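Local coordinates for molinate hydrolase (Gulosibacter molinativorax, PDB 4UB9), which hydrolyses the thiocarbamate herbicide molinate, as a zinc-binding member of the amidohydrolase family, at residues D237-G249 with Y257-V269. Residues are numbered along the deposited sequence; the frame is centred on the assembly and turned at random.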
ATOM      1  N   ASP A 237      -1.834 -30.929  23.634  1.00 32.44           N
ATOM      2  CA  ASP A 237      -1.636 -30.986  25.076  1.00 31.18           C
ATOM      3  C   ASP A 237      -2.477 -29.957  25.853  1.00 29.99           C
ATOM      4  O   ASP A 237      -2.738 -30.096  27.037  1.00 29.50           O
ATOM      5  CB  ASP A 237      -0.182 -30.776  25.393  1.00 32.24           C
ATOM      6  CG  ASP A 237       0.691 -31.812  24.749  1.00 35.66           C
ATOM      7  OD1 ASP A 237       0.638 -32.986  25.197  1.00 37.31           O
ATOM      8  OD2 ASP A 237       1.435 -31.466  23.795  1.00 36.61           O
ATOM      9  N   PHE A 238      -2.911 -28.935  25.167  1.00 31.11           N
ATOM     10  CA  PHE A 238      -3.800 -27.928  25.748  1.00 31.06           C
ATOM     11  C   PHE A 238      -4.442 -27.168  24.609  1.00 31.27           C
ATOM     12  O   PHE A 238      -4.150 -27.449  23.443  1.00 28.39           O
ATOM     13  CB  PHE A 238      -3.071 -27.000  26.706  1.00 32.65           C
ATOM     14  CG  PHE A 238      -1.801 -26.446  26.165  1.00 32.05           C
ATOM     15  CD1 PHE A 238      -1.829 -25.336  25.384  1.00 36.21           C
ATOM     16  CD2 PHE A 238      -0.566 -27.017  26.463  1.00 34.60           C
ATOM     17  CE1 PHE A 238      -0.660 -24.758  24.909  1.00 34.57           C
ATOM     18  CE2 PHE A 238       0.603 -26.466  25.979  1.00 32.45           C
ATOM     19  CZ  PHE A 238       0.557 -25.335  25.199  1.00 34.39           C
ATOM     20  N   CYS A 239      -5.366 -26.251  24.927  1.00 30.34           N
ATOM     21  CA  CYS A 239      -6.093 -25.558  23.865  1.00 27.61           C
ATOM     22  C   CYS A 239      -6.171 -24.114  24.159  1.00 26.73           C
ATOM     23  O   CYS A 239      -6.567 -23.714  25.266  1.00 22.98           O
ATOM     24  CB  CYS A 239      -7.503 -26.126  23.736  1.00 29.31           C
ATOM     25  SG  CYS A 239      -8.459 -25.339  22.434  1.00 34.76           S
ATOM     26  N   LYS A 240      -5.854 -23.306  23.161  1.00 28.16           N
ATOM     27  CA  LYS A 240      -5.838 -21.849  23.373  1.00 31.32           C
ATOM     28  C   LYS A 240      -6.891 -21.228  22.477  1.00 30.67           C
ATOM     29  O   LYS A 240      -6.918 -21.486  21.274  1.00 29.45           O
ATOM     30  CB  LYS A 240      -4.464 -21.228  23.077  1.00 31.27           C
ATOM     31  CG  LYS A 240      -4.424 -19.730  23.350  1.00 33.38           C
ATOM     32  CD  LYS A 240      -3.030 -19.158  23.543  1.00 35.30           C
ATOM     33  CE  LYS A 240      -2.457 -18.465  22.333  1.00 37.41           C
ATOM     34  NZ  LYS A 240      -1.587 -17.291  22.672  1.00 39.23           N
ATOM     35  N   ILE A 241      -7.737 -20.410  23.077  1.00 30.51           N
ATOM     36  CA  ILE A 241      -8.862 -19.846  22.381  1.00 33.14           C
ATOM     37  C   ILE A 241      -8.619 -18.359  22.185  1.00 32.65           C
ATOM     38  O   ILE A 241      -8.327 -17.645  23.123  1.00 29.80           O
ATOM     39  CB  ILE A 241     -10.188 -19.919  23.189  1.00 37.77           C
ATOM     40  CG1 ILE A 241     -10.558 -21.314  23.659  1.00 37.03           C
ATOM     41  CG2 ILE A 241     -11.343 -19.335  22.370  1.00 36.17           C
ATOM     42  CD1 ILE A 241     -10.591 -22.302  22.555  1.00 43.07           C
ATOM     43  N   ALA A 242      -8.878 -17.888  20.982  1.00 34.05           N
ATOM     44  CA  ALA A 242      -8.872 -16.449  20.709  1.00 36.33           C
ATOM     45  C   ALA A 242     -10.130 -15.782  21.207  1.00 31.84           C
ATOM     46  O   ALA A 242     -11.062 -15.613  20.456  1.00 32.40           O
ATOM     47  CB  ALA A 242      -8.744 -16.181  19.224  1.00 36.25           C
ATOM     48  N   VAL A 243     -10.149 -15.432  22.479  1.00 29.80           N
ATOM     49  CA  VAL A 243     -11.317 -14.819  23.073  1.00 30.22           C
ATOM     50  C   VAL A 243     -11.541 -13.460  22.426  1.00 31.81           C
ATOM     51  O   VAL A 243     -12.661 -13.120  22.036  1.00 30.42           O
ATOM     52  CB  VAL A 243     -11.122 -14.612  24.570  1.00 32.37           C
ATOM     53  CG1 VAL A 243     -12.237 -13.743  25.146  1.00 36.85           C
ATOM     54  CG2 VAL A 243     -11.051 -15.941  25.251  1.00 32.17           C
ATOM     55  N   THR A 244     -10.450 -12.694  22.305  1.00 29.84           N
ATOM     56  CA  THR A 244     -10.466 -11.465  21.515  1.00 32.30           C
ATOM     57  C   THR A 244      -9.712 -11.650  20.218  1.00 29.33           C
ATOM     58  O   THR A 244      -9.151 -12.700  19.941  1.00 33.43           O
ATOM     59  CB  THR A 244      -9.875 -10.260  22.264  1.00 34.85           C
ATOM     60  OG1 THR A 244      -8.517 -10.512  22.547  1.00 36.51           O
ATOM     61  CG2 THR A 244     -10.635  -9.998  23.547  1.00 36.23           C
ATOM     62  N   ASP A 245      -9.697 -10.594  19.441  1.00 30.14           N
ATOM     63  CA  ASP A 245      -9.093 -10.581  18.114  1.00 32.93           C
ATOM     64  C   ASP A 245      -7.570 -10.490  18.172  1.00 35.25           C
ATOM     65  O   ASP A 245      -6.996 -10.256  19.227  1.00 32.95           O
ATOM     66  CB  ASP A 245      -9.577  -9.363  17.334  1.00 32.74           C
ATOM     67  CG  ASP A 245      -9.004  -8.064  17.906  1.00 36.20           C
ATOM     68  OD1 ASP A 245      -9.449  -7.636  19.007  1.00 34.30           O
ATOM     69  OD2 ASP A 245      -8.057  -7.519  17.302  1.00 38.55           O
ATOM     70  N   HIS A 246      -6.954 -10.635  16.994  1.00 34.64           N
ATOM     71  CA  HIS A 246      -5.513 -10.608  16.838  1.00 34.87           C
ATOM     72  C   HIS A 246      -5.135  -9.635  15.725  1.00 35.92           C
ATOM     73  O   HIS A 246      -4.281  -9.919  14.904  1.00 32.98           O
ATOM     74  CB  HIS A 246      -5.028 -12.004  16.507  1.00 36.69           C
ATOM     75  CG  HIS A 246      -3.551 -12.182  16.614  1.00 40.54           C
ATOM     76  ND1 HIS A 246      -2.683 -11.804  15.620  1.00 43.21           N
ATOM     77  CD2 HIS A 246      -2.789 -12.745  17.583  1.00 42.08           C
ATOM     78  CE1 HIS A 246      -1.447 -12.079  15.989  1.00 40.79           C
ATOM     79  NE2 HIS A 246      -1.486 -12.672  17.163  1.00 41.13           N
ATOM     80  N   LEU A 247      -5.780  -8.472  15.734  1.00 32.97           N
ATOM     81  CA  LEU A 247      -5.613  -7.451  14.713  1.00 28.94           C
ATOM     82  C   LEU A 247      -4.768  -6.247  15.166  1.00 34.61           C
ATOM     83  O   LEU A 247      -4.888  -5.129  14.614  1.00 32.25           O
ATOM     84  CB  LEU A 247      -6.992  -6.934  14.300  1.00 28.83           C
ATOM     85  CG  LEU A 247      -7.944  -7.938  13.687  1.00 30.83           C
ATOM     86  CD1 LEU A 247      -9.254  -7.242  13.367  1.00 32.77           C
ATOM     87  CD2 LEU A 247      -7.383  -8.568  12.400  1.00 31.47           C
ATOM     88  N   VAL A 248      -3.927  -6.456  16.163  1.00 34.38           N
ATOM     89  CA  VAL A 248      -3.140  -5.360  16.731  1.00 34.31           C
ATOM     90  C   VAL A 248      -2.237  -4.714  15.692  1.00 30.92           C
ATOM     91  O   VAL A 248      -2.103  -3.507  15.613  1.00 28.84           O
ATOM     92  CB  VAL A 248      -2.338  -5.818  17.954  1.00 38.71           C
ATOM     93  CG1 VAL A 248      -3.312  -6.195  19.064  1.00 38.99           C
ATOM     94  CG2 VAL A 248      -1.419  -7.031  17.648  1.00 39.42           C
ATOM     95  N   GLY A 249      -1.699  -5.547  14.834  1.00 31.97           N
ATOM     96  CA  GLY A 249      -0.889  -5.089  13.707  1.00 32.70           C
ATOM     97  C   GLY A 249      -1.619  -4.195  12.740  1.00 34.83           C
ATOM     98  O   GLY A 249      -1.065  -3.205  12.275  1.00 39.00           O
ATOM     99  N   TYR A 257     -11.903  -6.493  19.739  1.00 30.42           N
ATOM    100  CA  TYR A 257     -13.175  -7.171  19.445  1.00 31.15           C
ATOM    101  C   TYR A 257     -13.202  -8.514  20.141  1.00 32.99           C
ATOM    102  O   TYR A 257     -12.169  -9.036  20.596  1.00 40.16           O
ATOM    103  CB  TYR A 257     -13.273  -7.473  17.967  1.00 31.96           C
ATOM    104  CG  TYR A 257     -13.299  -6.284  17.067  1.00 32.73           C
ATOM    105  CD1 TYR A 257     -14.488  -5.664  16.729  1.00 31.61           C
ATOM    106  CD2 TYR A 257     -12.130  -5.796  16.502  1.00 34.50           C
ATOM    107  CE1 TYR A 257     -14.501  -4.562  15.876  1.00 33.66           C
ATOM    108  CE2 TYR A 257     -12.141  -4.696  15.633  1.00 32.51           C
ATOM    109  CZ  TYR A 257     -13.326  -4.077  15.345  1.00 32.33           C
ATOM    110  OH  TYR A 257     -13.333  -3.026  14.482  1.00 30.83           O
ATOM    111  N   PHE A 258     -14.390  -9.084  20.232  1.00 31.19           N
ATOM    112  CA  PHE A 258     -14.546 -10.492  20.605  1.00 29.61           C
ATOM    113  C   PHE A 258     -14.653 -11.340  19.368  1.00 26.69           C
ATOM    114  O   PHE A 258     -15.322 -11.004  18.407  1.00 28.17           O
ATOM    115  CB  PHE A 258     -15.774 -10.685  21.494  1.00 30.43           C
ATOM    116  CG  PHE A 258     -15.516 -10.352  22.917  1.00 31.36           C
ATOM    117  CD1 PHE A 258     -15.409  -9.044  23.320  1.00 31.53           C
ATOM    118  CD2 PHE A 258     -15.422 -11.360  23.870  1.00 35.86           C
ATOM    119  CE1 PHE A 258     -15.175  -8.729  24.636  1.00 32.58           C
ATOM    120  CE2 PHE A 258     -15.171 -11.064  25.186  1.00 34.69           C
ATOM    121  CZ  PHE A 258     -15.037  -9.745  25.571  1.00 35.31           C
ATOM    122  N   THR A 259     -13.965 -12.453  19.375  1.00 26.74           N
ATOM    123  CA  THR A 259     -13.998 -13.377  18.218  1.00 28.29           C
ATOM    124  C   THR A 259     -15.308 -14.129  18.063  1.00 27.93           C
ATOM    125  O   THR A 259     -15.761 -14.435  16.944  1.00 29.98           O
ATOM    126  CB  THR A 259     -12.857 -14.419  18.373  1.00 29.36           C
ATOM    127  OG1 THR A 259     -11.625 -13.724  18.411  1.00 33.13           O
ATOM    128  CG2 THR A 259     -12.826 -15.406  17.231  1.00 30.25           C
ATOM    129  N   PHE A 260     -15.883 -14.471  19.205  1.00 29.37           N
ATOM    130  CA  PHE A 260     -17.039 -15.384  19.308  1.00 28.68           C
ATOM    131  C   PHE A 260     -18.145 -14.793  20.164  1.00 31.22           C
ATOM    132  O   PHE A 260     -17.877 -14.000  21.066  1.00 30.54           O
ATOM    133  CB  PHE A 260     -16.625 -16.700  19.971  1.00 29.98           C
ATOM    134  CG  PHE A 260     -15.652 -17.529  19.153  1.00 29.72           C
ATOM    135  CD1 PHE A 260     -16.004 -18.027  17.923  1.00 28.62           C
ATOM    136  CD2 PHE A 260     -14.380 -17.779  19.625  1.00 28.59           C
ATOM    137  CE1 PHE A 260     -15.115 -18.775  17.189  1.00 27.39           C
ATOM    138  CE2 PHE A 260     -13.489 -18.507  18.882  1.00 26.25           C
ATOM    139  CZ  PHE A 260     -13.855 -18.997  17.658  1.00 25.56           C
ATOM    140  N   SER A 261     -19.385 -15.227  19.910  1.00 30.52           N
ATOM    141  CA  SER A 261     -20.479 -15.001  20.871  1.00 33.53           C
ATOM    142  C   SER A 261     -20.235 -15.792  22.128  1.00 34.02           C
ATOM    143  O   SER A 261     -19.517 -16.800  22.121  1.00 33.30           O
ATOM    144  CB  SER A 261     -21.837 -15.431  20.307  1.00 35.54           C
ATOM    145  OG  SER A 261     -21.894 -16.830  20.147  1.00 32.03           O
ATOM    146  N   GLU A 262     -20.838 -15.364  23.222  1.00 36.28           N
ATOM    147  CA  GLU A 262     -20.633 -16.077  24.512  1.00 41.75           C
ATOM    148  C   GLU A 262     -21.129 -17.501  24.437  1.00 37.03           C
ATOM    149  O   GLU A 262     -20.533 -18.426  24.941  1.00 39.21           O
ATOM    150  CB  GLU A 262     -21.145 -15.259  25.726  1.00 44.27           C
ATOM    151  CG  GLU A 262     -20.313 -13.942  25.770  1.00 59.33           C
ATOM    152  CD  GLU A 262     -19.800 -13.463  27.126  1.00 65.40           C
ATOM    153  OE1 GLU A 262     -19.839 -14.236  28.095  1.00 69.35           O
ATOM    154  OE2 GLU A 262     -19.304 -12.307  27.189  1.00 63.28           O
ATOM    155  N   ARG A 263     -22.219 -17.648  23.750  1.00 36.75           N
ATOM    156  CA  ARG A 263     -22.814 -18.942  23.463  1.00 39.90           C
ATOM    157  C   ARG A 263     -21.857 -19.914  22.759  1.00 37.01           C
ATOM    158  O   ARG A 263     -21.756 -21.087  23.102  1.00 34.20           O
ATOM    159  CB  ARG A 263     -23.963 -18.628  22.523  1.00 42.23           C
ATOM    160  CG  ARG A 263     -24.941 -19.712  22.258  1.00 47.09           C
ATOM    161  CD  ARG A 263     -26.207 -19.041  21.757  1.00 41.90           C
ATOM    162  NE  ARG A 263     -26.265 -18.960  20.300  1.00 42.04           N
ATOM    163  CZ  ARG A 263     -27.292 -19.405  19.558  1.00 36.65           C
ATOM    164  NH1 ARG A 263     -28.338 -19.941  20.129  1.00 34.26           N
ATOM    165  NH2 ARG A 263     -27.264 -19.315  18.249  1.00 36.74           N
ATOM    166  N   VAL A 264     -21.172 -19.405  21.753  1.00 33.77           N
ATOM    167  CA  VAL A 264     -20.229 -20.237  20.975  1.00 34.62           C
ATOM    168  C   VAL A 264     -18.951 -20.464  21.785  1.00 34.47           C
ATOM    169  O   VAL A 264     -18.355 -21.528  21.790  1.00 33.07           O
ATOM    170  CB  VAL A 264     -19.895 -19.590  19.617  1.00 35.69           C
ATOM    171  CG1 VAL A 264     -18.669 -20.236  18.982  1.00 34.35           C
ATOM    172  CG2 VAL A 264     -21.096 -19.691  18.677  1.00 33.05           C
ATOM    173  N   LEU A 265     -18.579 -19.446  22.532  1.00 35.76           N
ATOM    174  CA  LEU A 265     -17.452 -19.573  23.451  1.00 38.52           C
ATOM    175  C   LEU A 265     -17.712 -20.664  24.485  1.00 35.40           C
ATOM    176  O   LEU A 265     -16.872 -21.499  24.782  1.00 37.38           O
ATOM    177  CB  LEU A 265     -17.178 -18.222  24.118  1.00 41.31           C
ATOM    178  CG  LEU A 265     -15.957 -18.151  25.009  1.00 43.33           C
ATOM    179  CD1 LEU A 265     -14.703 -18.565  24.277  1.00 42.79           C
ATOM    180  CD2 LEU A 265     -15.835 -16.717  25.510  1.00 47.64           C
ATOM    181  N   ASP A 266     -18.922 -20.686  25.002  1.00 37.38           N
ATOM    182  CA  ASP A 266     -19.332 -21.769  25.922  1.00 39.14           C
ATOM    183  C   ASP A 266     -19.196 -23.166  25.302  1.00 34.33           C
ATOM    184  O   ASP A 266     -18.740 -24.095  25.946  1.00 34.05           O
ATOM    185  CB  ASP A 266     -20.749 -21.545  26.437  1.00 40.51           C
ATOM    186  CG  ASP A 266     -20.849 -20.308  27.388  1.00 51.56           C
ATOM    187  OD1 ASP A 266     -19.793 -19.778  27.867  1.00 46.73           O
ATOM    188  OD2 ASP A 266     -22.004 -19.865  27.628  1.00 53.14           O
ATOM    189  N   VAL A 267     -19.532 -23.302  24.042  1.00 30.21           N
ATOM    190  CA  VAL A 267     -19.336 -24.588  23.371  1.00 31.87           C
ATOM    191  C   VAL A 267     -17.876 -24.991  23.359  1.00 31.85           C
ATOM    192  O   VAL A 267     -17.518 -26.120  23.641  1.00 31.49           O
ATOM    193  CB  VAL A 267     -19.835 -24.521  21.922  1.00 32.92           C
ATOM    194  CG1 VAL A 267     -19.370 -25.711  21.122  1.00 31.12           C
ATOM    195  CG2 VAL A 267     -21.365 -24.401  21.924  1.00 35.30           C
ATOM    196  N   LEU A 268     -17.025 -24.035  23.025  1.00 35.19           N
ATOM    197  CA  LEU A 268     -15.584 -24.292  22.928  1.00 33.42           C
ATOM    198  C   LEU A 268     -15.024 -24.686  24.273  1.00 31.61           C
ATOM    199  O   LEU A 268     -14.301 -25.657  24.402  1.00 33.11           O
ATOM    200  CB  LEU A 268     -14.852 -23.072  22.398  1.00 34.05           C
ATOM    201  CG  LEU A 268     -15.192 -22.641  20.969  1.00 32.33           C
ATOM    202  CD1 LEU A 268     -14.566 -21.279  20.693  1.00 36.33           C
ATOM    203  CD2 LEU A 268     -14.684 -23.642  19.962  1.00 30.25           C
ATOM    204  N   VAL A 269     -15.362 -23.911  25.278  1.00 37.91           N
ATOM    205  CA  VAL A 269     -14.903 -24.193  26.654  1.00 41.40           C
ATOM    206  C   VAL A 269     -15.353 -25.594  27.146  1.00 37.83           C
ATOM    207  O   VAL A 269     -14.555 -26.363  27.643  1.00 39.15           O
ATOM    208  CB  VAL A 269     -15.361 -23.101  27.622  1.00 39.26           C
ATOM    209  CG1 VAL A 269     -15.056 -23.493  29.072  1.00 37.85           C
ATOM    210  CG2 VAL A 269     -14.647 -21.800  27.272  1.00 40.43           C
TER
HETATM  211  O   HOH W   1     -14.826 -14.618  21.924  1.00 27.62           O
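With CG of Asp-245 set between its own N and carbonyl carbon (chi1 70°), the carboxylate reaches Tyr-257, whose N gives a nearly straight 2.8 Å bond to OD1 from above the carboxylate plane. OD2 accepts from Leu-247 N at 2.9 Å, an Asx turn; aspartate suits the place because its two oxygens serve both N-H groups at once. With an alanine here, the N-H groups of Tyr-257 and Leu-247 would probably lose their acceptors and the turn be free to shift. Asp-245 N donates to Tyr-257 O at 3.1 Å. Thr-259 OG1, swung beside its own N (chi1 -60°), donates to Ala-242 O at 2.8 Å; threonine fits because its CG2 also covers one face of the Phe-260 ring. In the TIM-barrel fold of amidohydrolases this is a beta-alpha unit: strand 239-242 runs into a loop, and the chain returns through helix 262-275, which packs against the strand. Thr-244, its side chain about 4 Å from that of zinc ligand His-282, forms a single beta bridge with Phe-258, and Thr-259 N donates to Val-243 O at 3.0 Å. Beta-branched Ile-241 presents CG2 to Leu-265 CD1 at 3.9 Å and to Leu-268 CD1, which lies over the opposite face of the Phe-260 ring, toward its rim.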